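Local coordinates for glutamate--LysW ligase ArgX (Sulfolobus tokodaii, PDB 3VPC), which probably catalyses the ATP-dependent joining of glutamate to the C-terminal glutamate of the carrier protein LysW in arginine biosynthesis, at residues A[173-178]-A[189-194]; A[234-239]-A[246-251]. All coordinates share one frame; numbering follows the deposited sequence.

Contact 1. Residues A[173-178]-A[189-194]; sequences KGRDIR and CYARNI. With ADP (adenosine-5'-diphosphate), chain E.
D176 and R192 face each other as a hydrogen-bonded pair of an antiparallel hairpin in the ATP-grasp domain. Each backbone N donates to the other's O at 2.7 Å. R178 and Y190 form the next such pair, and I194 N donates to G174 O.

The charged contacts lie on the face of D176, R178 and R192. D176 has two conformers. In one of them OD2 forms a salt bridge with R192 NH2 (2.8 Å), at the guanidinium edge, and accepts a hydrogen bond from ADP O3' (2.8 Å). R178 NH2 lies over one face of the R192 guanidinium, 3.3 Å from R192 CZ; the two planes are 32° apart. A bend at chi3 of R178 (-61°) turns its head there, and its NE forms a salt bridge with D237.

R178 CB also packs over one face of the Y190 ring. A leucine in place of R178 would probably leave D237 without this salt-bridge partner and R192 without the group over that face.

I177, on the other face, touches C189 CB through CG2; C189 is disulfide-bonded to C179.

D176 and D237 probably offset the like charges of R178 and R192, beside the nucleotide and, by inference, at a substrate-binding arginine, R192.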
loop_
_atom_site.group_PDB
_atom_site.type_symbol
_atom_site.label_atom_id
_atom_site.label_comp_id
_atom_site.label_asym_id
_atom_site.label_seq_id
_atom_site.Cartn_x
_atom_site.Cartn_y
_atom_site.Cartn_z
ATOM N N LYS A 173 -9.107 -35.516 1.974
ATOM C CA LYS A 173 -9.307 -36.106 0.654
ATOM C C LYS A 173 -8.656 -35.374 -0.517
ATOM O O LYS A 173 -8.844 -35.764 -1.674
ATOM C CB LYS A 173 -10.797 -36.383 0.398
ATOM C CG LYS A 173 -11.149 -37.881 0.374
ATOM C CD LYS A 173 -11.742 -38.382 1.693
ATOM C CE LYS A 173 -11.891 -39.911 1.694
ATOM N NZ LYS A 173 -10.632 -40.609 2.116
ATOM N N GLY A 174 -7.892 -34.325 -0.216
ATOM C CA GLY A 174 -7.074 -33.636 -1.214
ATOM C C GLY A 174 -7.826 -32.825 -2.248
ATOM O O GLY A 174 -7.375 -32.705 -3.390
ATOM N N ARG A 175 -8.949 -32.231 -1.847
ATOM C CA ARG A 175 -9.785 -31.465 -2.773
ATOM C C ARG A 175 -10.706 -30.441 -2.092
ATOM O O ARG A 175 -10.969 -30.547 -0.890
ATOM C CB ARG A 175 -10.653 -32.435 -3.580
ATOM C CG ARG A 175 -11.656 -33.192 -2.731
ATOM C CD ARG A 175 -12.076 -34.505 -3.359
ATOM N NE ARG A 175 -13.311 -35.004 -2.768
ATOM C CZ ARG A 175 -13.955 -36.101 -3.171
ATOM N NH1 ARG A 175 -13.475 -36.842 -4.167
ATOM N NH2 ARG A 175 -15.078 -36.466 -2.569
ATOM N N ASP A 176 -11.168 -29.476 -2.897
ATOM C CA ASP A 176 -12.204 -28.514 -2.501
ATOM C C ASP A 176 -13.523 -28.937 -3.129
ATOM O O ASP A 176 -13.550 -29.471 -4.249
ATOM C CB ASP A 176 -11.862 -27.102 -3.002
ATOM C CG ASP A 176 -12.429 -25.992 -2.106
ATOM O OD1 ASP A 176 -13.530 -26.142 -1.526
ATOM O OD2 ASP A 176 -11.759 -24.947 -1.979
ATOM N N ILE A 177 -14.617 -28.694 -2.421
ATOM C CA ILE A 177 -15.928 -28.896 -3.014
ATOM C C ILE A 177 -16.574 -27.523 -3.177
ATOM O O ILE A 177 -16.571 -26.709 -2.245
ATOM C CB ILE A 177 -16.819 -29.858 -2.195
ATOM C CG1 ILE A 177 -16.220 -31.280 -2.175
ATOM C CG2 ILE A 177 -18.245 -29.879 -2.775
ATOM C CD1 ILE A 177 -16.931 -32.265 -1.221
ATOM N N ARG A 178 -17.077 -27.239 -4.377
ATOM C CA ARG A 178 -17.785 -25.999 -4.610
ATOM C C ARG A 178 -19.227 -26.283 -5.015
ATOM O O ARG A 178 -19.489 -27.110 -5.903
ATOM C CB ARG A 178 -17.070 -25.145 -5.661
ATOM C CG ARG A 178 -17.870 -23.902 -6.088
ATOM C CD ARG A 178 -17.004 -22.863 -6.752
ATOM N NE ARG A 178 -15.977 -22.401 -5.841
ATOM C CZ ARG A 178 -14.941 -21.642 -6.178
ATOM N NH1 ARG A 178 -14.774 -21.243 -7.441
ATOM N NH2 ARG A 178 -14.060 -21.284 -5.245
ATOM N N CYS A 189 -22.911 -29.642 -6.929
ATOM C CA CYS A 189 -21.553 -29.433 -6.447
ATOM C C CYS A 189 -20.556 -30.132 -7.363
ATOM O O CYS A 189 -20.900 -31.106 -8.054
ATOM C CB CYS A 189 -21.370 -29.996 -5.019
ATOM S SG CYS A 189 -22.530 -29.400 -3.751
ATOM N N TYR A 190 -19.315 -29.654 -7.348
ATOM C CA TYR A 190 -18.218 -30.365 -8.001
ATOM C C TYR A 190 -16.985 -30.257 -7.110
ATOM O O TYR A 190 -16.973 -29.457 -6.167
ATOM C CB TYR A 190 -17.954 -29.813 -9.414
ATOM C CG TYR A 190 -17.353 -28.423 -9.468
ATOM C CD1 TYR A 190 -18.164 -27.296 -9.477
ATOM C CD2 TYR A 190 -15.966 -28.239 -9.534
ATOM C CE1 TYR A 190 -17.622 -26.010 -9.529
ATOM C CE2 TYR A 190 -15.406 -26.950 -9.592
ATOM C CZ TYR A 190 -16.249 -25.843 -9.584
ATOM O OH TYR A 190 -15.736 -24.569 -9.638
ATOM N N ALA A 191 -15.968 -31.069 -7.393
ATOM C CA ALA A 191 -14.702 -31.009 -6.668
ATOM C C ALA A 191 -13.597 -30.342 -7.475
ATOM O O ALA A 191 -13.545 -30.448 -8.709
ATOM C CB ALA A 191 -14.269 -32.400 -6.216
ATOM N N ARG A 192 -12.721 -29.635 -6.766
ATOM C CA ARG A 192 -11.487 -29.091 -7.338
ATOM C C ARG A 192 -10.348 -29.779 -6.594
ATOM O O ARG A 192 -10.181 -29.576 -5.391
ATOM C CB ARG A 192 -11.414 -27.575 -7.116
ATOM C CG ARG A 192 -12.702 -26.813 -7.417
ATOM C CD ARG A 192 -12.970 -25.718 -6.375
ATOM N NE ARG A 192 -12.227 -24.497 -6.676
ATOM C CZ ARG A 192 -11.824 -23.601 -5.777
ATOM N NH1 ARG A 192 -11.156 -22.529 -6.188
ATOM N NH2 ARG A 192 -12.079 -23.761 -4.478
ATOM N N ASN A 193 -9.580 -30.610 -7.297
ATOM C CA ASN A 193 -8.486 -31.345 -6.672
ATOM C C ASN A 193 -7.188 -30.550 -6.595
ATOM O O ASN A 193 -6.886 -29.745 -7.472
ATOM C CB ASN A 193 -8.257 -32.697 -7.360
ATOM C CG ASN A 193 -9.465 -33.605 -7.278
ATOM O OD1 ASN A 193 -9.499 -34.537 -6.474
ATOM N ND2 ASN A 193 -10.467 -33.341 -8.113
ATOM N N ILE A 194 -6.438 -30.771 -5.518
ATOM C CA ILE A 194 -5.141 -30.127 -5.312
ATOM C C ILE A 194 -4.105 -30.751 -6.268
ATOM O O ILE A 194 -3.934 -31.977 -6.271
ATOM C CB ILE A 194 -4.678 -30.262 -3.836
ATOM C CG1 ILE A 194 -5.682 -29.586 -2.888
ATOM C CG2 ILE A 194 -3.290 -29.666 -3.641
ATOM C CD1 ILE A 194 -5.531 -30.006 -1.424
HETATM P PB ADP E . -9.504 -17.522 -1.096
HETATM O O1B ADP E . -10.773 -16.793 -0.664
HETATM O O2B ADP E . -9.701 -18.488 -2.263
HETATM O O3B ADP E . -8.380 -16.560 -1.386
HETATM P PA ADP E . -9.641 -19.836 0.663
HETATM O O1A ADP E . -9.941 -19.950 2.150
HETATM O O2A ADP E . -10.711 -20.259 -0.358
HETATM O O3A ADP E . -9.053 -18.410 0.211
HETATM O "O5'" ADP E . -8.493 -20.923 0.454
HETATM C "C5'" ADP E . -7.847 -21.174 -0.777
HETATM C "C4'" ADP E . -7.486 -22.653 -0.756
HETATM O "O4'" ADP E . -6.681 -23.004 0.369
HETATM C "C3'" ADP E . -8.732 -23.503 -0.601
HETATM O "O3'" ADP E . -9.178 -23.815 -1.902
HETATM C "C2'" ADP E . -8.266 -24.752 0.074
HETATM O "O2'" ADP E . -7.623 -25.581 -0.914
HETATM C "C1'" ADP E . -7.134 -24.234 0.937
HETATM N N9 ADP E . -7.504 -24.002 2.350
HETATM C C8 ADP E . -7.987 -22.849 2.876
HETATM N N7 ADP E . -8.170 -22.982 4.208
HETATM C C5 ADP E . -7.802 -24.233 4.547
HETATM C C6 ADP E . -7.733 -25.021 5.802
HETATM N N6 ADP E . -8.121 -24.468 6.974
HETATM N N1 ADP E . -7.273 -26.298 5.740
HETATM C C2 ADP E . -6.882 -26.841 4.558
HETATM N N3 ADP E . -6.907 -26.184 3.380
HETATM C C4 ADP E . -7.341 -24.894 3.317
#

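Contact 2. Residues A[234-239]-A[246-251]; sequences VSIDIL and YVVNEL. With ADP (adenosine-5'-diphosphate), chain E.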
loop_
_atom_site.group_PDB
_atom_site.type_symbol
_atom_site.label_atom_id
_atom_site.label_comp_id
_atom_site.label_asym_id
_atom_site.label_seq_id
_atom_site.Cartn_x
_atom_site.Cartn_y
_atom_site.Cartn_z
ATOM N N VAL A 234 -25.551 -17.721 -4.561
ATOM C CA VAL A 234 -24.207 -17.781 -3.983
ATOM C C VAL A 234 -23.522 -19.092 -4.368
ATOM O O VAL A 234 -24.194 -20.083 -4.685
ATOM C CB VAL A 234 -24.263 -17.648 -2.423
ATOM C CG1 VAL A 234 -24.982 -16.363 -1.999
ATOM C CG2 VAL A 234 -24.998 -18.845 -1.798
ATOM N N SER A 235 -22.188 -19.111 -4.333
ATOM C CA SER A 235 -21.470 -20.369 -4.260
ATOM C C SER A 235 -21.017 -20.627 -2.828
ATOM O O SER A 235 -20.917 -19.692 -2.008
ATOM C CB SER A 235 -20.265 -20.423 -5.216
ATOM O OG SER A 235 -19.319 -19.414 -4.906
ATOM N N ILE A 236 -20.787 -21.900 -2.532
ATOM C CA ILE A 236 -20.370 -22.340 -1.211
ATOM C C ILE A 236 -19.170 -23.251 -1.395
ATOM O O ILE A 236 -19.245 -24.239 -2.145
ATOM C CB ILE A 236 -21.490 -23.124 -0.447
ATOM C CG1 ILE A 236 -22.841 -22.403 -0.529
ATOM C CG2 ILE A 236 -21.068 -23.333 1.053
ATOM C CD1 ILE A 236 -23.704 -22.740 -1.811
ATOM N N ASP A 237 -18.065 -22.906 -0.735
ATOM C CA ASP A 237 -16.884 -23.754 -0.722
ATOM C C ASP A 237 -16.819 -24.577 0.563
ATOM O O ASP A 237 -16.888 -24.021 1.688
ATOM C CB ASP A 237 -15.587 -22.924 -0.891
ATOM C CG ASP A 237 -15.465 -22.283 -2.271
ATOM O OD1 ASP A 237 -16.277 -22.594 -3.167
ATOM O OD2 ASP A 237 -14.553 -21.441 -2.467
ATOM N N ILE A 238 -16.677 -25.888 0.384
ATOM C CA ILE A 238 -16.727 -26.891 1.444
ATOM C C ILE A 238 -15.423 -27.697 1.520
ATOM O O ILE A 238 -14.855 -28.054 0.500
ATOM C CB ILE A 238 -17.876 -27.921 1.156
ATOM C CG1 ILE A 238 -19.258 -27.246 1.209
ATOM C CG2 ILE A 238 -17.794 -29.128 2.102
ATOM C CD1 ILE A 238 -19.719 -26.909 2.590
ATOM N N LEU A 239 -14.967 -28.004 2.726
ATOM C CA LEU A 239 -13.863 -28.936 2.875
ATOM C C LEU A 239 -14.347 -30.180 3.587
ATOM O O LEU A 239 -15.100 -30.103 4.556
ATOM C CB LEU A 239 -12.665 -28.302 3.604
ATOM C CG LEU A 239 -12.074 -27.087 2.871
ATOM C CD1 LEU A 239 -11.145 -26.313 3.778
ATOM C CD2 LEU A 239 -11.347 -27.488 1.591
ATOM N N TYR A 246 -18.198 -32.414 6.881
ATOM C CA TYR A 246 -18.042 -31.295 5.964
ATOM C C TYR A 246 -18.019 -30.000 6.772
ATOM O O TYR A 246 -18.780 -29.834 7.725
ATOM C CB TYR A 246 -19.197 -31.245 4.962
ATOM C CG TYR A 246 -19.322 -32.445 4.036
ATOM C CD1 TYR A 246 -18.382 -32.684 3.031
ATOM C CD2 TYR A 246 -20.397 -33.332 4.155
ATOM C CE1 TYR A 246 -18.502 -33.787 2.174
ATOM C CE2 TYR A 246 -20.527 -34.443 3.296
ATOM C CZ TYR A 246 -19.578 -34.656 2.314
ATOM O OH TYR A 246 -19.702 -35.737 1.466
ATOM N N VAL A 247 -17.141 -29.087 6.391
ATOM C CA VAL A 247 -17.111 -27.764 7.007
ATOM C C VAL A 247 -17.222 -26.706 5.917
ATOM O O VAL A 247 -16.720 -26.904 4.805
ATOM C CB VAL A 247 -15.806 -27.513 7.831
ATOM C CG1 VAL A 247 -15.615 -28.590 8.887
ATOM C CG2 VAL A 247 -14.593 -27.429 6.920
ATOM N N VAL A 248 -17.868 -25.582 6.238
ATOM C CA VAL A 248 -17.995 -24.487 5.285
ATOM C C VAL A 248 -16.761 -23.607 5.376
ATOM O O VAL A 248 -16.405 -23.143 6.456
ATOM C CB VAL A 248 -19.263 -23.645 5.537
ATOM C CG1 VAL A 248 -19.387 -22.508 4.481
ATOM C CG2 VAL A 248 -20.492 -24.528 5.533
ATOM N N ASN A 249 -16.097 -23.412 4.246
ATOM C CA ASN A 249 -14.897 -22.581 4.212
ATOM C C ASN A 249 -15.155 -21.153 3.738
ATOM O O ASN A 249 -14.571 -20.216 4.264
ATOM C CB ASN A 249 -13.815 -23.207 3.337
ATOM C CG ASN A 249 -12.513 -22.422 3.382
ATOM O OD1 ASN A 249 -12.029 -22.071 4.457
ATOM N ND2 ASN A 249 -11.959 -22.129 2.228
ATOM N N GLU A 250 -16.027 -20.997 2.744
ATOM C CA GLU A 250 -16.244 -19.720 2.053
ATOM C C GLU A 250 -17.681 -19.693 1.538
ATOM O O GLU A 250 -18.220 -20.745 1.188
ATOM C CB GLU A 250 -15.377 -19.651 0.779
ATOM C CG GLU A 250 -14.030 -18.967 0.867
ATOM C CD GLU A 250 -14.153 -17.454 0.674
ATOM O OE1 GLU A 250 -14.213 -16.971 -0.480
ATOM O OE2 GLU A 250 -14.187 -16.746 1.690
ATOM N N LEU A 251 -18.275 -18.502 1.468
ATOM C CA LEU A 251 -19.375 -18.247 0.531
ATOM C C LEU A 251 -19.004 -17.118 -0.427
ATOM O O LEU A 251 -18.266 -16.200 -0.063
ATOM C CB LEU A 251 -20.680 -17.934 1.255
ATOM C CG LEU A 251 -21.430 -19.184 1.733
ATOM C CD1 LEU A 251 -21.179 -19.476 3.207
ATOM C CD2 LEU A 251 -22.915 -19.077 1.424
HETATM P PB ADP E . -9.504 -17.522 -1.096
HETATM O O1B ADP E . -10.773 -16.793 -0.664
HETATM O O2B ADP E . -9.701 -18.488 -2.263
HETATM O O3B ADP E . -8.380 -16.560 -1.386
HETATM P PA ADP E . -9.641 -19.836 0.663
HETATM O O1A ADP E . -9.941 -19.950 2.150
HETATM O O2A ADP E . -10.711 -20.259 -0.358
HETATM O O3A ADP E . -9.053 -18.410 0.211
HETATM O "O5'" ADP E . -8.493 -20.923 0.454
HETATM C "C5'" ADP E . -7.847 -21.174 -0.777
HETATM C "C4'" ADP E . -7.486 -22.653 -0.756
HETATM O "O4'" ADP E . -6.681 -23.004 0.369
HETATM C "C3'" ADP E . -8.732 -23.503 -0.601
HETATM O "O3'" ADP E . -9.178 -23.815 -1.902
HETATM C "C2'" ADP E . -8.266 -24.752 0.074
HETATM O "O2'" ADP E . -7.623 -25.581 -0.914
HETATM C "C1'" ADP E . -7.134 -24.234 0.937
HETATM N N9 ADP E . -7.504 -24.002 2.350
HETATM C C8 ADP E . -7.987 -22.849 2.876
HETATM N N7 ADP E . -8.170 -22.982 4.208
HETATM C C5 ADP E . -7.802 -24.233 4.547
HETATM C C6 ADP E . -7.733 -25.021 5.802
HETATM N N6 ADP E . -8.121 -24.468 6.974
HETATM N N1 ADP E . -7.273 -26.298 5.740
HETATM C C2 ADP E . -6.882 -26.841 4.558
HETATM N N3 ADP E . -6.907 -26.184 3.380
HETATM C C4 ADP E . -7.341 -24.894 3.317
HETATM O O HOH W 1 -15.788 -18.562 -2.925
#
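D237 and E250 lie side by side and point the same way, with their CB atoms 3.7 Å apart. Their carboxylate planes are turned 56° against each other. A water donates to both, to D237 OD2 at 3.2 Å and weakly to E250 OE1. D237 binds one magnesium ion and E250 binds two. The bend at chi2 of E250 (-85°) carries OE1 to 3.4 Å from ADP O1B. This placing is consistent with E250 holding magnesium beside the phosphates. E250 OE2 also forms a salt bridge with K87, and D237 OD1 pairs with R178.

With CG of N249 anti to the backbone N (chi1 -175°), the amide points to the alpha-phosphate, and ND2 donates a hydrogen bond to ADP O1A at 3.0 Å. N249 OD1 accepts from K127. L239 CD1 packs near the adenine, 4.0 Å from ADP C5.

The strands form an antiparallel hairpin with a classic beta bulge: N249 and E250 both face D237. D237 O accepts a hydrogen bond from N249 N (2.7 Å) and a weak one from E250 N. The bulge shifts the register by one residue between D237 and I238; past it, L239 and V247 exchange two backbone bonds.

The opposite face is apolar. I236 and L251 run alongside each other, CG1 against CD2. V248 crosses both isoleucines: its CG1 meets I236 CG2 and its CG2 meets I238 CD1. I238 CG2 touches Y246 CD1 at 3.7 Å. Helix 216-229 covers I236, Y246 and L251 on this side.

Overall arrangement
Contacts 1 and 2 are successive hairpins of one antiparallel sheet in the ATP-grasp domain. Their centres are 11 Å apart. Strands 175-182 and 233-241 are neighbours, so the first strand of one hairpin lies beside the first strand of the other. I177 O lies 2.8 Å from I238 N, a probable backbone hydrogen bond. R178 NE forms a salt bridge with D237 OD1 at 2.7 Å, linking R178 of contact 1 to D237, a magnesium ligand of contact 2. Both contacts touch ADP. Contact 1 reaches the ribose, and contact 2 reaches the base and the phosphates. K87, K127 and G134 also hydrogen-bond the nucleotide.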